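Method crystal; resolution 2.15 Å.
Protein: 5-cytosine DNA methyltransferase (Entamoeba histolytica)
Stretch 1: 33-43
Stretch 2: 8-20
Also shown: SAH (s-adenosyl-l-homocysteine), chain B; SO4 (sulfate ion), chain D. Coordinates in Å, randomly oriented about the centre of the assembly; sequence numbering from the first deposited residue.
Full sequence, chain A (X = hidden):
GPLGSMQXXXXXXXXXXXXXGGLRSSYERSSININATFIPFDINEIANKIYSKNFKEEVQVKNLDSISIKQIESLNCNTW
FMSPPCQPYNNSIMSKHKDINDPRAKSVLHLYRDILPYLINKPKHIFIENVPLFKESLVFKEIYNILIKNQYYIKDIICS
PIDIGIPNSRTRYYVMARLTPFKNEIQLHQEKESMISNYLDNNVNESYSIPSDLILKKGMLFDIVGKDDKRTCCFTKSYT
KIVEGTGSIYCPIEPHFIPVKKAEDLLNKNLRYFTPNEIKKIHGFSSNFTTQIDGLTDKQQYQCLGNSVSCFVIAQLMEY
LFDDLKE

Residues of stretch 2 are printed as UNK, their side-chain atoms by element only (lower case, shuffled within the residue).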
# COMPACT_ATOMS: atom_id res chain seq x y z
N ASN A 33 3.46 -19.54 -3.47
CA ASN A 33 3.04 -20.83 -2.91
C ASN A 33 4.04 -21.51 -1.97
O ASN A 33 4.02 -22.74 -1.83
CB ASN A 33 2.61 -21.78 -4.02
CG ASN A 33 1.35 -21.32 -4.74
OD1 ASN A 33 0.54 -20.58 -4.17
ND2 ASN A 33 1.18 -21.76 -5.98
N ILE A 34 4.90 -20.73 -1.34
CA ILE A 34 5.69 -21.24 -0.23
C ILE A 34 5.05 -20.76 1.06
O ILE A 34 4.85 -19.56 1.24
CB ILE A 34 7.16 -20.76 -0.28
CG1 ILE A 34 7.95 -21.52 -1.34
CG2 ILE A 34 7.82 -20.94 1.07
CD1 ILE A 34 7.88 -20.90 -2.72
N ASN A 35 4.71 -21.69 1.94
CA ASN A 35 4.14 -21.31 3.23
C ASN A 35 5.11 -20.42 4.00
O ASN A 35 6.30 -20.70 4.06
CB ASN A 35 3.76 -22.55 4.05
CG ASN A 35 2.63 -23.34 3.42
OD1 ASN A 35 2.87 -24.28 2.66
ND2 ASN A 35 1.40 -22.96 3.73
N ALA A 36 4.58 -19.34 4.56
CA ALA A 36 5.43 -18.35 5.23
C ALA A 36 4.89 -17.94 6.59
O ALA A 36 3.72 -18.16 6.91
CB ALA A 36 5.61 -17.13 4.34
N THR A 37 5.76 -17.35 7.40
CA THR A 37 5.37 -16.79 8.69
C THR A 37 5.61 -15.28 8.67
O THR A 37 6.50 -14.80 7.98
CB THR A 37 6.17 -17.40 9.85
OG1 THR A 37 7.56 -17.09 9.69
CG2 THR A 37 6.00 -18.92 9.88
N PHE A 38 4.81 -14.55 9.45
CA PHE A 38 4.92 -13.09 9.47
C PHE A 38 4.99 -12.55 10.90
O PHE A 38 4.20 -12.94 11.76
CB PHE A 38 3.74 -12.46 8.73
CG PHE A 38 3.70 -12.78 7.26
CD1 PHE A 38 4.28 -11.92 6.34
CD2 PHE A 38 3.08 -13.92 6.79
CE1 PHE A 38 4.25 -12.20 4.99
CE2 PHE A 38 3.05 -14.21 5.44
CZ PHE A 38 3.63 -13.35 4.54
N ILE A 39 5.94 -11.65 11.13
CA ILE A 39 6.04 -10.94 12.41
C ILE A 39 5.92 -9.44 12.18
O ILE A 39 6.90 -8.77 11.84
CB ILE A 39 7.37 -11.24 13.14
CG1 ILE A 39 7.44 -12.71 13.55
CG2 ILE A 39 7.50 -10.36 14.37
CD1 ILE A 39 7.76 -13.66 12.41
N PRO A 40 4.70 -8.91 12.35
CA PRO A 40 4.38 -7.51 12.07
C PRO A 40 4.83 -6.55 13.17
O PRO A 40 4.68 -6.85 14.35
CB PRO A 40 2.85 -7.52 12.00
CG PRO A 40 2.45 -8.63 12.91
CD PRO A 40 3.53 -9.67 12.79
N PHE A 41 5.39 -5.41 12.77
CA PHE A 41 5.76 -4.35 13.70
C PHE A 41 5.07 -3.05 13.30
O PHE A 41 5.19 -2.60 12.16
CB PHE A 41 7.28 -4.13 13.69
CG PHE A 41 8.05 -5.14 14.50
CD1 PHE A 41 8.52 -4.83 15.76
CD2 PHE A 41 8.32 -6.40 13.98
CE1 PHE A 41 9.23 -5.75 16.50
CE2 PHE A 41 9.03 -7.33 14.72
CZ PHE A 41 9.48 -7.00 15.98
N ASP A 42 4.34 -2.46 14.24
CA ASP A 42 3.69 -1.17 14.01
C ASP A 42 3.17 -0.59 15.32
O ASP A 42 2.71 -1.32 16.19
CB ASP A 42 2.56 -1.32 12.99
CG ASP A 42 2.18 0.01 12.34
OD1 ASP A 42 1.99 1.00 13.08
OD2 ASP A 42 2.09 0.06 11.10
N ILE A 43 3.25 0.73 15.45
CA ILE A 43 2.86 1.41 16.68
C ILE A 43 1.44 1.96 16.61
O ILE A 43 0.91 2.46 17.61
CB ILE A 43 3.83 2.55 17.02
CG1 ILE A 43 3.81 3.60 15.90
CG2 ILE A 43 5.23 2.01 17.22
CD1 ILE A 43 4.76 4.76 16.14
N UNK A 8 10.49 -27.32 0.86
CA UNK A 8 11.66 -27.44 1.73
C UNK A 8 12.06 -26.09 2.32
O UNK A 8 12.00 -25.89 3.53
c UNK A 8 14.09 -28.89 3.02
c UNK A 8 12.84 -28.04 0.98
c UNK A 8 14.15 -28.02 1.78
o UNK A 8 13.28 -29.82 3.11
n UNK A 8 14.95 -28.60 3.99
N UNK A 9 12.48 -25.17 1.45
CA UNK A 9 12.91 -23.86 1.90
C UNK A 9 11.73 -23.07 2.46
O UNK A 9 10.59 -23.31 2.09
n UNK A 9 15.24 -21.42 4.14
c UNK A 9 16.27 -21.78 3.12
c UNK A 9 15.70 -22.70 2.06
c UNK A 9 13.59 -23.08 0.78
c UNK A 9 14.57 -22.04 1.28
N UNK A 10 12.02 -22.13 3.36
CA UNK A 10 10.97 -21.41 4.06
C UNK A 10 11.14 -19.90 3.96
O UNK A 10 12.25 -19.39 3.82
n UNK A 10 10.59 -22.78 8.03
c UNK A 10 9.65 -21.90 7.70
o UNK A 10 8.77 -21.55 8.48
c UNK A 10 9.71 -21.35 6.29
c UNK A 10 10.92 -21.85 5.52
N UNK A 11 10.02 -19.19 4.04
CA UNK A 11 10.04 -17.73 4.03
C UNK A 11 9.52 -17.17 5.35
O UNK A 11 8.33 -17.23 5.64
c UNK A 11 9.18 -17.17 2.87
c UNK A 11 9.10 -15.65 2.96
c UNK A 11 9.75 -17.60 1.53
N UNK A 12 10.44 -16.63 6.15
CA UNK A 12 10.08 -16.04 7.43
C UNK A 12 10.24 -14.52 7.37
O UNK A 12 11.35 -14.00 7.28
c UNK A 12 10.88 -18.14 8.58
n UNK A 12 9.67 -18.68 8.73
o UNK A 12 11.90 -18.82 8.48
c UNK A 12 10.94 -16.63 8.54
N UNK A 13 9.11 -13.81 7.44
CA UNK A 13 9.09 -12.38 7.16
C UNK A 13 8.91 -11.52 8.40
O UNK A 13 8.05 -11.79 9.24
c UNK A 13 8.03 -12.92 4.94
c UNK A 13 7.96 -12.03 6.17
c UNK A 13 8.05 -10.56 5.77
N UNK A 14 9.72 -10.47 8.51
CA UNK A 14 9.47 -9.40 9.46
C UNK A 14 8.72 -8.29 8.74
O UNK A 14 9.29 -7.61 7.88
c UNK A 14 11.62 -9.95 10.66
c UNK A 14 10.43 -7.79 11.13
c UNK A 14 12.90 -9.45 11.31
c UNK A 14 10.76 -8.83 10.07
N UNK A 15 7.45 -8.10 9.08
CA UNK A 15 6.61 -7.13 8.39
C UNK A 15 6.69 -5.76 9.05
O UNK A 15 5.83 -5.39 9.85
c UNK A 15 2.92 -7.65 7.21
c UNK A 15 4.26 -6.95 7.35
o UNK A 15 2.08 -7.18 6.41
c UNK A 15 5.16 -7.63 8.36
o UNK A 15 2.70 -8.67 7.90
N UNK A 16 7.73 -5.01 8.71
CA UNK A 16 7.92 -3.67 9.27
C UNK A 16 6.85 -2.71 8.77
O UNK A 16 6.44 -2.77 7.61
c UNK A 16 12.31 -5.42 9.24
c UNK A 16 11.76 -4.56 11.40
c UNK A 16 10.44 -3.92 9.50
c UNK A 16 9.31 -3.13 8.91
c UNK A 16 11.26 -4.70 8.70
c UNK A 16 10.71 -3.85 10.85
c UNK A 16 12.56 -5.35 10.59
N UNK A 17 6.40 -1.82 9.66
CA UNK A 17 5.33 -0.88 9.33
C UNK A 17 4.16 -1.64 8.73
O UNK A 17 3.61 -1.25 7.70
c UNK A 17 9.60 0.64 8.26
c UNK A 17 8.71 2.08 9.94
c UNK A 17 7.44 1.63 9.66
c UNK A 17 8.32 0.19 7.97
c UNK A 17 9.79 1.58 9.24
c UNK A 17 5.84 0.19 8.36
c UNK A 17 7.22 0.68 8.67
N UNK A 18 3.77 -2.72 9.40
CA UNK A 18 2.78 -3.67 8.87
C UNK A 18 1.44 -3.06 8.49
O UNK A 18 0.77 -3.55 7.59
o UNK A 18 2.38 -4.33 11.18
c UNK A 18 2.58 -4.82 9.86
N UNK A 19 1.04 -1.99 9.18
CA UNK A 19 -0.24 -1.36 8.91
C UNK A 19 -1.40 -2.34 9.03
O UNK A 19 -1.62 -2.91 10.10
N UNK A 20 -2.14 -2.54 7.95
CA UNK A 20 -3.27 -3.46 7.96
C UNK A 20 -2.94 -4.79 7.29
O UNK A 20 -3.82 -5.62 7.08
c UNK A 20 -4.27 -2.65 5.78
c UNK A 20 -5.46 -2.08 5.04
c UNK A 20 -4.90 -1.53 7.94
c UNK A 20 -4.52 -2.85 7.27
N SAH B . 1.73 -1.06 4.11
CA SAH B . 0.87 -1.05 5.27
CB SAH B . 0.82 0.34 5.91
CG SAH B . 2.00 1.25 5.75
SD SAH B . 1.87 2.92 6.43
C SAH B . -0.51 -1.52 4.88
O SAH B . -1.52 -1.13 5.54
OXT SAH B . -0.65 -2.32 3.90
C5' SAH B . 3.22 3.20 7.55
C4' SAH B . 3.13 2.63 8.92
O4' SAH B . 4.38 2.74 9.52
C3' SAH B . 2.19 3.40 9.72
O3' SAH B . 1.07 2.63 10.01
C2' SAH B . 2.86 3.77 10.94
O2' SAH B . 2.08 3.44 12.03
C1' SAH B . 4.10 2.99 10.93
N9 SAH B . 5.15 3.65 11.65
C8 SAH B . 5.59 4.91 11.58
N7 SAH B . 6.60 5.04 12.46
C5 SAH B . 6.78 3.85 13.08
C6 SAH B . 7.67 3.40 14.06
N6 SAH B . 8.65 4.29 14.63
N1 SAH B . 7.59 2.12 14.46
C2 SAH B . 6.68 1.27 13.95
N3 SAH B . 5.82 1.68 13.01
C4 SAH B . 5.85 2.95 12.56
S SO4 D . 17.12 -19.48 6.43
O1 SO4 D . 16.68 -18.56 7.46
O2 SO4 D . 16.81 -18.94 5.11
O3 SO4 D . 18.56 -19.68 6.55
O4 SO4 D . 16.43 -20.76 6.59

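Position 8 carries five side-chain atoms: three carbons, the third bearing one oxygen and one nitrogen. It is out of reach of stretch 1 and poorly ordered. This is an amide on a two-carbon stem, Gln-8.

Position 9 has four carbons in a row ending in nitrogen. The nitrogen lies 2.8 Å from O4 of the sulfate ion and hydrogen-bonds to it. This is Lys-9. Ile-34 CG2 lies 3.8 Å from Lys-9 O.

Position 10 again has three carbons, the third with one oxygen and one nitrogen. The chain is extended, and its end comes nearer to stretch 1. The oxygen lies 4.1 Å from Thr-37 CG2. This is Gln-10.

Position 11 has three carbons, forked at the first. One methyl lies 3.9 Å from Ile-34 CG2, and its CB is 3.9 Å from Ala-36 CB. The short fork is Val-11. Its O accepts a hydrogen bond from Thr-37 N at 3.1 Å.

Position 12 has two carbons, the second bearing one oxygen and one nitrogen. The nitrogen lies 2.8 Å from Thr-37 OG1. This is Asn-12. Its ND2 donates to that OG1 and, at 3.0 Å, to Gln-10 OE1, so one amide nitrogen reaches across to Thr-37 and back to Gln-10, two residues earlier in its own chain.

Position 13 has three carbons in a fork. Its CB packs 3.7 Å from Phe-38 CD1. This is Val-13. The backbone is held twice: Val-13 N to Thr-37 O at 2.8 Å, and Ile-39 N to Val-13 O at 2.8 Å.

Position 14 has four carbons, forked at the first, with one arm two carbons long. The one-carbon arm meets Phe-41 CD2 at 3.8 Å. This is Ile-14.

Position 15 has three carbons, the third carrying two oxygens. One oxygen is 3.9 Å from Phe-38 CD1. This is a carboxylate, Glu-15. Both carboxylate oxygens are hydrogen-bonded elsewhere in the structure.

Position 16 has one carbon and a six-carbon ring, with no oxygen on it. A ring carbon is 4.5 Å from Phe-41 CB. This is Phe-16.

Position 17 has the same atoms, but CA-to-CB points away from stretch 1. This is Phe-17. Its ring meets SAH O4' at the edge.

Position 18 has one carbon and one oxygen. The oxygen is 3.3 Å from Pro-40 CB. This is Ser-18. Its N donates to Phe-41 O at 3.1 Å.

Position 19 has no side-chain atoms and positive phi. This is Gly-19; a CB here would clash with SAH CB. Its N donates to Asp-42 OD2 at 3.0 Å.

Position 20 has four carbons, forked at the first with one longer arm. Its CA-to-CB bond points away from stretch 1. This is Ile-20, whose N donates to SAH O at 2.9 Å.

The contact is a parallel strand pair. Alternating backbone bonds fix the register as far as Phe-41 N to Glu-15 O at 3.0 Å, and Ser-18 N to Phe-41 O follows. Val-13 and Phe-38 pack on one face, Ile-14 and Phe-41 on the other. Beyond the strands, Asp-42 joins the Gly-19 backbone to both SAH ribose hydroxyls.

Stretch 2 (8-20) QKQVNVIEFFSGI
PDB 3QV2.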